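Local coordinates for CdiI immunity protein (Yersinia kristensenii ATCC 33638, PDB 5E3E) that binds the RNase A-like CdiA-CT toxin of the same bacterium and probably neutralises it as its cognate immunity protein, at the interface of chains A and B. Sequence-based numbering; all coordinates share one arbitrary frame. Chains: chain A, CdiI immunity protein; chain B, Large exoprotein involved in heme utilization or adhesion.

The interface of chains A and B. Residues chain A 22, 76-78, 81; chain B 24-26, 80.
A:Tyr78 and B:Arg80 make the tight end of this patch, part of the toxin–immunity protein interface. The arginine lies across one face of the tyrosine ring, its methylene CD 3.6 Å from the ring centroid and displaced toward the CD2–CE2 rim, a CH-pi contact. The ring and guanidinium planes are only 16° apart, and NE also comes over the CD2 side. A bend at chi3 of B:Arg80 turns the guanidinium back toward its own chain, where NE and NH1 both hold the carbonyl oxygen of B:Val25. The NH1 bond to B:Val25 O, at 2.9 Å, is the shorter of the two, and NE arrives from above the carbonyl plane. This side-on grip by two donors on one oxygen should limit rotation of the guanidinium and help keep it nearly parallel to the tyrosine ring. With CG anti to its backbone N (chi1 -169°), A:Tyr78 sends its ring toward the arginine, and CB of B:Lys26 touches the ring at CD1.

Backbone pairing sets the register. A:Tyr77 and B:Val25 form an antiparallel beta bridge, flanked by a bond from B:Lys26 N to A:Ser76 O (2.8 Å) and a nearly straight one from A:Tyr78 N to B:Asn24 O (2.9 Å).

Packing is looser at the two flanks. The A:Phe22 ring and the B:Asn24 amide meet tip to tip, their planes 23° apart, with CZ of A:Phe22 3.5 Å from ND2 of B:Asn24, a van der Waals approach of ring and amide. At the edge of the tyrosine ring, with its CG in the ring plane, the A:Asn81 amide stands perpendicular to the guanidinium of B:Arg80; A:Asn81 ND2 is 3.5 Å from B:Arg80 NH2, a contact between two nitrogens rather than a hydrogen bond.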
loop_
_atom_site.group_PDB
_atom_site.type_symbol
_atom_site.label_atom_id
_atom_site.label_comp_id
_atom_site.label_asym_id
_atom_site.label_seq_id
_atom_site.Cartn_x
_atom_site.Cartn_y
_atom_site.Cartn_z
ATOM N N PHE A 22 -2.540 3.770 6.729
ATOM C CA PHE A 22 -3.815 4.400 6.301
ATOM C C PHE A 22 -4.607 5.056 7.436
ATOM O O PHE A 22 -5.236 6.071 7.221
ATOM C CB PHE A 22 -4.688 3.431 5.502
ATOM C CG PHE A 22 -5.443 2.423 6.334
ATOM C CD1 PHE A 22 -4.856 1.225 6.683
ATOM C CD2 PHE A 22 -6.772 2.657 6.723
ATOM C CE1 PHE A 22 -5.551 0.269 7.430
ATOM C CE2 PHE A 22 -7.463 1.711 7.468
ATOM C CZ PHE A 22 -6.834 0.529 7.848
ATOM N N SER A 76 -3.043 -3.546 2.667
ATOM C CA SER A 76 -2.604 -3.640 4.106
ATOM C C SER A 76 -3.779 -3.689 5.078
ATOM O O SER A 76 -3.625 -4.153 6.207
ATOM C CB SER A 76 -1.724 -2.443 4.505
ATOM O OG SER A 76 -0.538 -2.421 3.739
ATOM N N TYR A 77 -4.962 -3.243 4.653
ATOM C CA TYR A 77 -6.149 -3.255 5.495
ATOM C C TYR A 77 -6.785 -4.633 5.545
ATOM O O TYR A 77 -7.082 -5.231 4.486
ATOM C CB TYR A 77 -7.144 -2.221 4.978
ATOM C CG TYR A 77 -8.533 -2.331 5.554
ATOM C CD1 TYR A 77 -8.729 -2.444 6.941
ATOM C CD2 TYR A 77 -9.656 -2.305 4.726
ATOM C CE1 TYR A 77 -10.013 -2.528 7.479
ATOM C CE2 TYR A 77 -10.928 -2.399 5.258
ATOM C CZ TYR A 77 -11.104 -2.500 6.615
ATOM O OH TYR A 77 -12.411 -2.567 7.120
ATOM N N TYR A 78 -6.884 -5.195 6.763
ATOM C CA TYR A 78 -7.445 -6.536 6.944
ATOM C C TYR A 78 -8.986 -6.434 6.995
ATOM O O TYR A 78 -9.635 -6.550 8.061
ATOM C CB TYR A 78 -6.877 -7.199 8.191
ATOM C CG TYR A 78 -7.228 -8.645 8.262
ATOM C CD1 TYR A 78 -6.670 -9.522 7.364
ATOM C CD2 TYR A 78 -8.180 -9.123 9.176
ATOM C CE1 TYR A 78 -6.991 -10.867 7.392
ATOM C CE2 TYR A 78 -8.545 -10.470 9.186
ATOM C CZ TYR A 78 -7.903 -11.334 8.305
ATOM O OH TYR A 78 -8.197 -12.671 8.258
ATOM N N ASN A 81 -12.039 -8.421 8.940
ATOM C CA ASN A 81 -12.546 -8.186 10.296
ATOM C C ASN A 81 -13.794 -7.345 10.307
ATOM O O ASN A 81 -14.516 -7.355 11.309
ATOM C CB ASN A 81 -11.435 -7.714 11.239
ATOM C CG ASN A 81 -10.638 -8.904 11.820
ATOM O OD1 ASN A 81 -11.104 -10.065 11.827
ATOM N ND2 ASN A 81 -9.449 -8.630 12.310
ATOM N N ASN B 24 -5.528 -3.216 12.734
ATOM C CA ASN B 24 -6.399 -3.692 11.650
ATOM C C ASN B 24 -5.675 -3.854 10.288
ATOM O O ASN B 24 -6.287 -3.718 9.183
ATOM C CB ASN B 24 -7.577 -2.767 11.493
ATOM C CG ASN B 24 -7.152 -1.364 11.140
ATOM O OD1 ASN B 24 -5.959 -1.086 11.069
ATOM N ND2 ASN B 24 -8.123 -0.465 10.901
ATOM N N VAL B 25 -4.374 -4.096 10.375
ATOM C CA VAL B 25 -3.572 -4.385 9.215
ATOM C C VAL B 25 -3.330 -5.865 9.124
ATOM O O VAL B 25 -3.320 -6.588 10.160
ATOM C CB VAL B 25 -2.198 -3.643 9.204
ATOM C CG1 VAL B 25 -2.401 -2.164 8.948
ATOM C CG2 VAL B 25 -1.406 -3.918 10.480
ATOM N N LYS B 26 -3.116 -6.341 7.908
ATOM C CA LYS B 26 -2.904 -7.776 7.694
ATOM C C LYS B 26 -1.483 -8.159 8.094
ATOM O O LYS B 26 -1.211 -9.352 8.353
ATOM C CB LYS B 26 -3.144 -8.209 6.240
ATOM C CG LYS B 26 -2.052 -7.856 5.266
ATOM C CD LYS B 26 -2.077 -8.720 4.048
ATOM C CE LYS B 26 -0.791 -8.528 3.282
ATOM N NZ LYS B 26 -0.756 -7.195 2.657
ATOM N N ARG B 80 -0.847 -11.244 10.537
ATOM C CA ARG B 80 -1.963 -11.643 11.382
ATOM C C ARG B 80 -2.083 -13.154 11.482
ATOM O O ARG B 80 -1.872 -13.870 10.511
ATOM C CB ARG B 80 -3.279 -11.043 10.836
ATOM C CG ARG B 80 -4.438 -11.135 11.799
ATOM C CD ARG B 80 -5.614 -10.288 11.316
ATOM N NE ARG B 80 -5.243 -8.885 11.400
ATOM C CZ ARG B 80 -5.513 -8.096 12.439
ATOM N NH1 ARG B 80 -5.097 -6.838 12.424
ATOM N NH2 ARG B 80 -6.200 -8.555 13.487
#